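Local coordinates for putative aminooxidase (Propionibacterium acnes, PDB 2BA9), which binds FAD and isomerises polyunsaturated fatty acids, producing conjugated linoleic acid, at residues Ala14-Leu19 with Ala207-Leu212; Gly22-Gln27 with Tyr67-Glu72. One frame throughout, in Å; residues are numbered along the deposited sequence.

Contact 1: residues Ala14-Leu19 with Ala207-Leu212. With FAD (flavin-adenine dinucleotide), chain D.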
loop_
_atom_site.group_PDB
_atom_site.type_symbol
_atom_site.label_atom_id
_atom_site.label_comp_id
_atom_site.label_asym_id
_atom_site.label_seq_id
_atom_site.Cartn_x
_atom_site.Cartn_y
_atom_site.Cartn_z
ATOM N N ALA A 14 -5.572 -0.780 -13.583
ATOM C CA ALA A 14 -6.118 -2.117 -13.250
ATOM C C ALA A 14 -5.339 -2.830 -12.139
ATOM O O ALA A 14 -5.045 -4.029 -12.232
ATOM C CB ALA A 14 -6.193 -2.990 -14.473
ATOM N N GLY A 15 -5.016 -2.080 -11.088
ATOM C CA GLY A 15 -4.549 -2.657 -9.829
ATOM C C GLY A 15 -5.779 -2.945 -8.988
ATOM O O GLY A 15 -6.891 -2.803 -9.463
ATOM N N PRO A 16 -5.590 -3.363 -7.729
ATOM C CA PRO A 16 -6.722 -3.621 -6.844
ATOM C C PRO A 16 -7.823 -2.546 -6.846
ATOM O O PRO A 16 -9.002 -2.884 -6.862
ATOM C CB PRO A 16 -6.052 -3.718 -5.472
ATOM C CG PRO A 16 -4.687 -4.336 -5.803
ATOM C CD PRO A 16 -4.300 -3.640 -7.064
ATOM N N ALA A 17 -7.431 -1.268 -6.831
ATOM C CA ALA A 17 -8.389 -0.160 -6.753
ATOM C C ALA A 17 -9.251 -0.047 -8.016
ATOM O O ALA A 17 -10.454 0.163 -7.923
ATOM C CB ALA A 17 -7.670 1.150 -6.486
ATOM N N GLY A 18 -8.625 -0.185 -9.184
ATOM C CA GLY A 18 -9.337 -0.113 -10.456
ATOM C C GLY A 18 -10.251 -1.301 -10.642
ATOM O O GLY A 18 -11.418 -1.159 -10.998
ATOM N N LEU A 19 -9.700 -2.488 -10.394
ATOM C CA LEU A 19 -10.457 -3.718 -10.525
ATOM C C LEU A 19 -11.653 -3.750 -9.566
ATOM O O LEU A 19 -12.718 -4.238 -9.921
ATOM C CB LEU A 19 -9.548 -4.923 -10.301
ATOM C CG LEU A 19 -8.428 -5.115 -11.323
ATOM C CD1 LEU A 19 -7.474 -6.192 -10.845
ATOM C CD2 LEU A 19 -8.994 -5.435 -12.727
ATOM N N ALA A 207 -2.860 -13.371 -7.816
ATOM C CA ALA A 207 -3.778 -14.371 -8.378
ATOM C C ALA A 207 -5.245 -13.971 -8.309
ATOM O O ALA A 207 -5.967 -14.116 -9.286
ATOM C CB ALA A 207 -3.586 -15.720 -7.687
ATOM N N MET A 208 -5.679 -13.489 -7.143
ATOM C CA MET A 208 -7.088 -13.182 -6.918
ATOM C C MET A 208 -7.577 -11.949 -7.682
ATOM O O MET A 208 -8.761 -11.830 -7.981
ATOM C CB MET A 208 -7.390 -13.047 -5.413
ATOM C CG MET A 208 -6.631 -11.947 -4.672
ATOM S SD MET A 208 -6.592 -12.277 -2.885
ATOM C CE MET A 208 -5.571 -10.910 -2.293
ATOM N N PHE A 209 -6.668 -11.034 -7.991
ATOM C CA PHE A 209 -6.998 -9.882 -8.814
ATOM C C PHE A 209 -6.954 -10.240 -10.306
ATOM O O PHE A 209 -7.697 -9.683 -11.106
ATOM C CB PHE A 209 -6.082 -8.720 -8.469
ATOM C CG PHE A 209 -6.304 -8.190 -7.091
ATOM C CD1 PHE A 209 -7.453 -7.447 -6.794
ATOM C CD2 PHE A 209 -5.406 -8.462 -6.078
ATOM C CE1 PHE A 209 -7.689 -6.960 -5.504
ATOM C CE2 PHE A 209 -5.623 -7.979 -4.796
ATOM C CZ PHE A 209 -6.769 -7.216 -4.505
ATOM N N GLU A 210 -6.096 -11.189 -10.677
ATOM C CA GLU A 210 -6.177 -11.769 -12.014
ATOM C C GLU A 210 -7.548 -12.421 -12.189
ATOM O O GLU A 210 -8.242 -12.168 -13.171
ATOM C CB GLU A 210 -5.033 -12.760 -12.254
ATOM C CG GLU A 210 -3.691 -12.076 -12.356
ATOM C CD GLU A 210 -2.512 -13.037 -12.430
ATOM O OE1 GLU A 210 -2.509 -14.109 -11.779
ATOM O OE2 GLU A 210 -1.551 -12.678 -13.119
ATOM N N HIS A 211 -7.976 -13.198 -11.199
ATOM C CA HIS A 211 -9.271 -13.868 -11.278
ATOM C C HIS A 211 -10.459 -12.900 -11.176
ATOM O O HIS A 211 -11.464 -13.081 -11.853
ATOM C CB HIS A 211 -9.382 -14.928 -10.203
ATOM C CG HIS A 211 -8.283 -15.937 -10.241
ATOM N ND1 HIS A 211 -7.890 -16.645 -9.129
ATOM C CD2 HIS A 211 -7.468 -16.334 -11.251
ATOM C CE1 HIS A 211 -6.899 -17.454 -9.456
ATOM N NE2 HIS A 211 -6.621 -17.280 -10.736
ATOM N N LEU A 212 -10.346 -11.876 -10.336
ATOM C CA LEU A 212 -11.375 -10.846 -10.270
ATOM C C LEU A 212 -11.620 -10.221 -11.649
ATOM O O LEU A 212 -12.772 -10.035 -12.063
ATOM C CB LEU A 212 -11.001 -9.746 -9.262
ATOM C CG LEU A 212 -11.961 -8.544 -9.166
ATOM C CD1 LEU A 212 -13.412 -8.973 -8.802
ATOM C CD2 LEU A 212 -11.423 -7.529 -8.176
HETATM P PA FAD D . -1.362 -0.118 -7.701
HETATM O O1A FAD D . -1.339 -1.453 -7.016
HETATM O O2A FAD D . -0.042 0.619 -7.799
HETATM O O5B FAD D . -1.875 -0.326 -9.204
HETATM C C5B FAD D . -2.022 0.823 -10.004
HETATM C C4B FAD D . -2.279 0.424 -11.442
HETATM O O4B FAD D . -2.461 1.594 -12.214
HETATM C C3B FAD D . -1.116 -0.376 -12.031
HETATM O O3B FAD D . -1.592 -1.583 -12.582
HETATM C C2B FAD D . -0.523 0.561 -13.056
HETATM O O2B FAD D . 0.144 -0.122 -14.119
HETATM C C1B FAD D . -1.739 1.434 -13.414
HETATM N N9A FAD D . -1.298 2.719 -13.985
HETATM C C8A FAD D . -0.413 3.623 -13.435
HETATM N N7A FAD D . -0.261 4.667 -14.298
HETATM C C5A FAD D . -1.040 4.437 -15.392
HETATM C C6A FAD D . -1.264 5.151 -16.586
HETATM N N6A FAD D . -0.947 6.485 -16.636
HETATM N N1A FAD D . -2.167 4.639 -17.512
HETATM C C2A FAD D . -2.794 3.418 -17.308
HETATM N N3A FAD D . -2.560 2.722 -16.129
HETATM C C4A FAD D . -1.689 3.206 -15.201
HETATM N N1 FAD D . -0.769 -4.244 0.742
HETATM C C2 FAD D . -1.417 -4.904 1.768
HETATM O O2 FAD D . -2.634 -4.781 1.904
HETATM N N3 FAD D . -0.690 -5.675 2.654
HETATM C C4 FAD D . 0.673 -5.813 2.499
HETATM O O4 FAD D . 1.292 -6.529 3.302
HETATM C C4X FAD D . 1.329 -5.157 1.452
HETATM N N5 FAD D . 2.699 -5.253 1.279
HETATM C C5X FAD D . 3.329 -4.745 0.160
HETATM C C6 FAD D . 4.685 -4.980 -0.060
HETATM C C7 FAD D . 5.297 -4.493 -1.213
HETATM C C7M FAD D . 6.756 -4.780 -1.424
HETATM C C8 FAD D . 4.555 -3.762 -2.137
HETATM C C8M FAD D . 5.167 -3.214 -3.390
HETATM C C9 FAD D . 3.202 -3.528 -1.906
HETATM C C9A FAD D . 2.575 -4.005 -0.754
HETATM N N10 FAD D . 1.214 -3.762 -0.489
HETATM C C10 FAD D . 0.585 -4.387 0.564
HETATM C "C1'" FAD D . 0.511 -2.596 -1.098
HETATM C "C2'" FAD D . -0.466 -3.023 -2.186
HETATM O "O2'" FAD D . 0.124 -3.934 -3.107
HETATM C "C3'" FAD D . -0.944 -1.762 -2.890
HETATM O "O3'" FAD D . -1.394 -0.819 -1.915
HETATM C "C4'" FAD D . -2.041 -2.080 -3.892
HETATM O "O4'" FAD D . -1.528 -2.794 -5.011
HETATM C "C5'" FAD D . -2.703 -0.776 -4.313
HETATM O "O5'" FAD D . -3.499 -0.982 -5.445
HETATM P P FAD D . -3.854 0.260 -6.423
HETATM O O1P FAD D . -4.671 -0.217 -7.608
HETATM O O2P FAD D . -4.568 1.287 -5.614
HETATM O O3P FAD D . -2.453 0.813 -6.979
#
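Pro-16 lies over one face of the Phe-209 ring, where the first helix of the Rossmann-type FAD-binding fold meets helix 204-215. Residues 14-19 hold the last two glycines, Gly-15 and Gly-18, of what reads as the GxGxxG dinucleotide-binding pattern, with Gly-15 as N-cap of helix 16-28. Following Phe-209 outward shows how the pair fits. Its CB meets Leu-19 CD1 at 3.7 Å. With chi1 at -67°, CG stands anti to the carbonyl carbon, and the ring is carried across to the proline. Pro-16 CA and CB lie over the CD1-CE1 side of the ring, the closest approach being CE1 to Pro-16 CB at 3.6 Å; CZ reaches CB and CG together, while CD2 and CE2 both have Pro-16 CG as their neighbour. The evidence for a CH-pi contact is that Pro-16 CG stands 3.9 Å from the ring centroid and just 13° off the ring normal.

One turn further on, Leu-19 CB packs on Leu-212 CD2 at 3.8 Å, and Leu-19 CD1 also rests near the main-chain Phe-209 O. All four touching side chains are buried, and those of Phe-209 and Leu-212 also reach helix 68-77, at Ile-73 and Thr-77.

Pro-16 packs on the cofactor as well as on the phenylalanine: FAD O5' lies 3.2 Å from Pro-16 CD. Helix 16-28 begins at the FAD pyrophosphate, an orientation in which its dipole would probably help to stabilise the negative charge. There Ala-17 N donates to FAD O1P at 3.1 Å, with an N-H...O angle of 158°.

Contact 2: residues Gly22-Gln27 with Tyr67-Glu72. With FAD (flavin-adenine dinucleotide), chain D.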
loop_
_atom_site.group_PDB
_atom_site.type_symbol
_atom_site.label_atom_id
_atom_site.label_comp_id
_atom_site.label_asym_id
_atom_site.label_seq_id
_atom_site.Cartn_x
_atom_site.Cartn_y
_atom_site.Cartn_z
ATOM N N GLY A 22 -14.395 -1.406 -10.777
ATOM C CA GLY A 22 -15.165 -2.125 -11.788
ATOM C C GLY A 22 -16.152 -3.102 -11.179
ATOM O O GLY A 22 -17.344 -3.072 -11.501
ATOM N N MET A 23 -15.649 -3.982 -10.312
ATOM C CA MET A 23 -16.497 -4.954 -9.583
ATOM C C MET A 23 -17.712 -4.312 -8.949
ATOM O O MET A 23 -18.824 -4.799 -9.104
ATOM C CB MET A 23 -15.698 -5.638 -8.470
ATOM C CG MET A 23 -16.528 -6.514 -7.526
ATOM S SD MET A 23 -15.548 -7.199 -6.189
ATOM C CE MET A 23 -16.785 -7.747 -5.022
ATOM N N TYR A 24 -17.498 -3.237 -8.203
ATOM C CA TYR A 24 -18.584 -2.656 -7.403
ATOM C C TYR A 24 -19.509 -1.758 -8.211
ATOM O O TYR A 24 -20.690 -1.596 -7.861
ATOM C CB TYR A 24 -18.039 -1.947 -6.155
ATOM C CG TYR A 24 -17.592 -2.950 -5.106
ATOM C CD1 TYR A 24 -18.520 -3.692 -4.375
ATOM C CD2 TYR A 24 -16.246 -3.181 -4.871
ATOM C CE1 TYR A 24 -18.102 -4.644 -3.431
ATOM C CE2 TYR A 24 -15.824 -4.117 -3.936
ATOM C CZ TYR A 24 -16.743 -4.841 -3.223
ATOM O OH TYR A 24 -16.274 -5.760 -2.313
ATOM N N LEU A 25 -18.994 -1.185 -9.296
ATOM C CA LEU A 25 -19.857 -0.477 -10.239
ATOM C C LEU A 25 -20.782 -1.486 -10.917
ATOM O O LEU A 25 -22.005 -1.295 -10.951
ATOM C CB LEU A 25 -19.034 0.320 -11.266
ATOM C CG LEU A 25 -18.546 1.684 -10.754
ATOM C CD1 LEU A 25 -17.410 2.256 -11.611
ATOM C CD2 LEU A 25 -19.710 2.672 -10.679
ATOM N N GLU A 26 -20.188 -2.562 -11.436
ATOM C CA GLU A 26 -20.947 -3.631 -12.067
ATOM C C GLU A 26 -22.091 -4.070 -11.152
ATOM O O GLU A 26 -23.243 -4.106 -11.573
ATOM C CB GLU A 26 -20.039 -4.820 -12.384
ATOM C CG GLU A 26 -20.683 -5.861 -13.283
ATOM C CD GLU A 26 -19.750 -7.010 -13.596
ATOM O OE1 GLU A 26 -18.703 -6.770 -14.218
ATOM O OE2 GLU A 26 -20.080 -8.155 -13.236
ATOM N N GLN A 27 -21.756 -4.373 -9.898
ATOM C CA GLN A 27 -22.726 -4.880 -8.911
ATOM C C GLN A 27 -23.843 -3.895 -8.532
ATOM O O GLN A 27 -24.931 -4.314 -8.139
ATOM C CB GLN A 27 -21.992 -5.380 -7.660
ATOM C CG GLN A 27 -21.194 -6.656 -7.916
ATOM C CD GLN A 27 -20.430 -7.159 -6.705
ATOM O OE1 GLN A 27 -19.899 -8.265 -6.722
ATOM N NE2 GLN A 27 -20.370 -6.355 -5.652
ATOM N N TYR A 67 -9.831 -7.914 6.732
ATOM C CA TYR A 67 -9.839 -7.463 5.330
ATOM C C TYR A 67 -11.197 -7.780 4.690
ATOM O O TYR A 67 -11.282 -8.564 3.746
ATOM C CB TYR A 67 -8.694 -8.117 4.544
ATOM C CG TYR A 67 -7.385 -7.338 4.512
ATOM C CD1 TYR A 67 -6.991 -6.518 5.576
ATOM C CD2 TYR A 67 -6.531 -7.449 3.415
ATOM C CE1 TYR A 67 -5.803 -5.806 5.524
ATOM C CE2 TYR A 67 -5.343 -6.751 3.356
ATOM C CZ TYR A 67 -4.977 -5.936 4.411
ATOM O OH TYR A 67 -3.782 -5.244 4.338
ATOM N N ASP A 68 -12.252 -7.151 5.199
ATOM C CA ASP A 68 -13.628 -7.484 4.795
ATOM C C ASP A 68 -13.867 -7.367 3.285
ATOM O O ASP A 68 -14.469 -8.256 2.683
ATOM C CB ASP A 68 -14.644 -6.627 5.561
ATOM C CG ASP A 68 -14.807 -7.061 7.055
ATOM O OD1 ASP A 68 -14.570 -8.240 7.398
ATOM O OD2 ASP A 68 -15.195 -6.209 7.886
ATOM N N THR A 69 -13.384 -6.286 2.671
ATOM C CA THR A 69 -13.597 -6.077 1.231
ATOM C C THR A 69 -12.840 -7.128 0.411
ATOM O O THR A 69 -13.380 -7.676 -0.543
ATOM C CB THR A 69 -13.209 -4.654 0.801
ATOM O OG1 THR A 69 -13.794 -3.711 1.717
ATOM C CG2 THR A 69 -13.705 -4.359 -0.604
ATOM N N ILE A 70 -11.610 -7.438 0.805
ATOM C CA ILE A 70 -10.875 -8.518 0.137
ATOM C C ILE A 70 -11.603 -9.854 0.291
ATOM O O ILE A 70 -11.617 -10.648 -0.645
ATOM C CB ILE A 70 -9.399 -8.652 0.603
ATOM C CG1 ILE A 70 -8.653 -7.314 0.423
ATOM C CG2 ILE A 70 -8.692 -9.777 -0.180
ATOM C CD1 ILE A 70 -8.917 -6.594 -0.934
ATOM N N GLN A 71 -12.242 -10.096 1.439
ATOM C CA GLN A 71 -13.071 -11.296 1.594
ATOM C C GLN A 71 -14.202 -11.323 0.570
ATOM O O GLN A 71 -14.484 -12.370 -0.027
ATOM C CB GLN A 71 -13.652 -11.410 3.001
ATOM C CG GLN A 71 -14.474 -12.683 3.222
ATOM C CD GLN A 71 -13.671 -13.938 2.973
ATOM O OE1 GLN A 71 -12.720 -14.227 3.699
ATOM N NE2 GLN A 71 -14.041 -14.693 1.938
ATOM N N GLU A 72 -14.843 -10.179 0.356
ATOM C CA GLU A 72 -15.894 -10.068 -0.674
ATOM C C GLU A 72 -15.377 -10.387 -2.085
ATOM O O GLU A 72 -16.101 -10.983 -2.912
ATOM C CB GLU A 72 -16.503 -8.673 -0.675
ATOM C CG GLU A 72 -17.598 -8.464 0.348
ATOM C CD GLU A 72 -18.127 -7.049 0.309
ATOM O OE1 GLU A 72 -18.197 -6.466 -0.793
ATOM O OE2 GLU A 72 -18.462 -6.514 1.384
HETATM P PA FAD D . -1.362 -0.118 -7.701
HETATM O O1A FAD D . -1.339 -1.453 -7.016
HETATM O O2A FAD D . -0.042 0.619 -7.799
HETATM O O5B FAD D . -1.875 -0.326 -9.204
HETATM C C5B FAD D . -2.022 0.823 -10.004
HETATM C C4B FAD D . -2.279 0.424 -11.442
HETATM O O4B FAD D . -2.461 1.594 -12.214
HETATM C C3B FAD D . -1.116 -0.376 -12.031
HETATM O O3B FAD D . -1.592 -1.583 -12.582
HETATM C C2B FAD D . -0.523 0.561 -13.056
HETATM O O2B FAD D . 0.144 -0.122 -14.119
HETATM C C1B FAD D . -1.739 1.434 -13.414
HETATM N N9A FAD D . -1.298 2.719 -13.985
HETATM C C8A FAD D . -0.413 3.623 -13.435
HETATM N N7A FAD D . -0.261 4.667 -14.298
HETATM C C5A FAD D . -1.040 4.437 -15.392
HETATM C C6A FAD D . -1.264 5.151 -16.586
HETATM N N6A FAD D . -0.947 6.485 -16.636
HETATM N N1A FAD D . -2.167 4.639 -17.512
HETATM C C2A FAD D . -2.794 3.418 -17.308
HETATM N N3A FAD D . -2.560 2.722 -16.129
HETATM C C4A FAD D . -1.689 3.206 -15.201
HETATM N N1 FAD D . -0.769 -4.244 0.742
HETATM C C2 FAD D . -1.417 -4.904 1.768
HETATM O O2 FAD D . -2.634 -4.781 1.904
HETATM N N3 FAD D . -0.690 -5.675 2.654
HETATM C C4 FAD D . 0.673 -5.813 2.499
HETATM O O4 FAD D . 1.292 -6.529 3.302
HETATM C C4X FAD D . 1.329 -5.157 1.452
HETATM N N5 FAD D . 2.699 -5.253 1.279
HETATM C C5X FAD D . 3.329 -4.745 0.160
HETATM C C6 FAD D . 4.685 -4.980 -0.060
HETATM C C7 FAD D . 5.297 -4.493 -1.213
HETATM C C7M FAD D . 6.756 -4.780 -1.424
HETATM C C8 FAD D . 4.555 -3.762 -2.137
HETATM C C8M FAD D . 5.167 -3.214 -3.390
HETATM C C9 FAD D . 3.202 -3.528 -1.906
HETATM C C9A FAD D . 2.575 -4.005 -0.754
HETATM N N10 FAD D . 1.214 -3.762 -0.489
HETATM C C10 FAD D . 0.585 -4.387 0.564
HETATM C "C1'" FAD D . 0.511 -2.596 -1.098
HETATM C "C2'" FAD D . -0.466 -3.023 -2.186
HETATM O "O2'" FAD D . 0.124 -3.934 -3.107
HETATM C "C3'" FAD D . -0.944 -1.762 -2.890
HETATM O "O3'" FAD D . -1.394 -0.819 -1.915
HETATM C "C4'" FAD D . -2.041 -2.080 -3.892
HETATM O "O4'" FAD D . -1.528 -2.794 -5.011
HETATM C "C5'" FAD D . -2.703 -0.776 -4.313
HETATM O "O5'" FAD D . -3.499 -0.982 -5.445
HETATM P P FAD D . -3.854 0.260 -6.423
HETATM O O1P FAD D . -4.671 -0.217 -7.608
HETATM O O2P FAD D . -4.568 1.287 -5.614
HETATM O O3P FAD D . -2.453 0.813 -6.979
HETATM O O HOH W 1 -19.590 -7.871 -2.920
#
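Glu-72 OE1 is gripped by two donors: the hydroxyl of Tyr-24, at 2.6 Å from OH to OE1, and a water 2.9 Å from OE1. The water in turn accepts from Gln-27 NE2 at 3.2 Å, so a direct and a water-mediated link both run from helix 16-28, the first helix of the Rossmann-type fold, to helix 68-77. The axes of the two short segments come no closer than 12.8 Å, with their N-to-C directions 68° apart, so side chains, chiefly Tyr-24, Met-23 and Glu-72, bridge the gap.

Tyr-24 and Glu-72 cross at about a right angle, with ring and carboxylate planes 71° apart. OE1 sits at the edge of the tyrosine ring, near its plane, whereas the hydroxyl approaches from above the carboxylate, 46° out of that plane. The glutamate reaches the hydroxyl because CG stands anti to the carbonyl carbon and the chain runs extended from there to the carboxylate. Glu-72 also touches Lys-416 of helix 408-423.

Carbon atoms pack around the tyrosine. Thr-69 CG2 is 3.4 Å from Tyr-24 OH and approaches the ring obliquely, while CG of Met-23, its neighbour on the same helix, lies over one face of the ring. The extended Met-23 chain brings its CE to 3.9 Å from the main-chain Glu-72 O.

At the other end of residues 67-72, Tyr-67, N-cap of helix 68-77, belongs to the FAD pocket. Its hydroxyl donates to flavin O2 at 2.7 Å from OH, and that oxygen lies at the edge of the tyrosine ring.

How the contacts relate
Contacts 1 and 2 have centres about 10 Å apart and share helix 16-28, contact 1 using its start and contact 2 its later turns. Along the chain, contact 2 is nested within the loop that contact 1 closes, since both 22-27 and 67-72 fall between 14-19 and 207-212. Helices 68-77 and 204-215 also meet each other, with Met-208 CE 3.9 Å from Ile-70 CG2. Separately, Leu-212 CD1 lies 3.8 Å from Met-23 SD, tying 204-215 to the contact 2 part of helix 16-28, so the three helices pack as one group. Contact 1 reaches FAD at the pyrophosphate and contact 2 at the flavin ring, which joins this group to two parts of one cofactor.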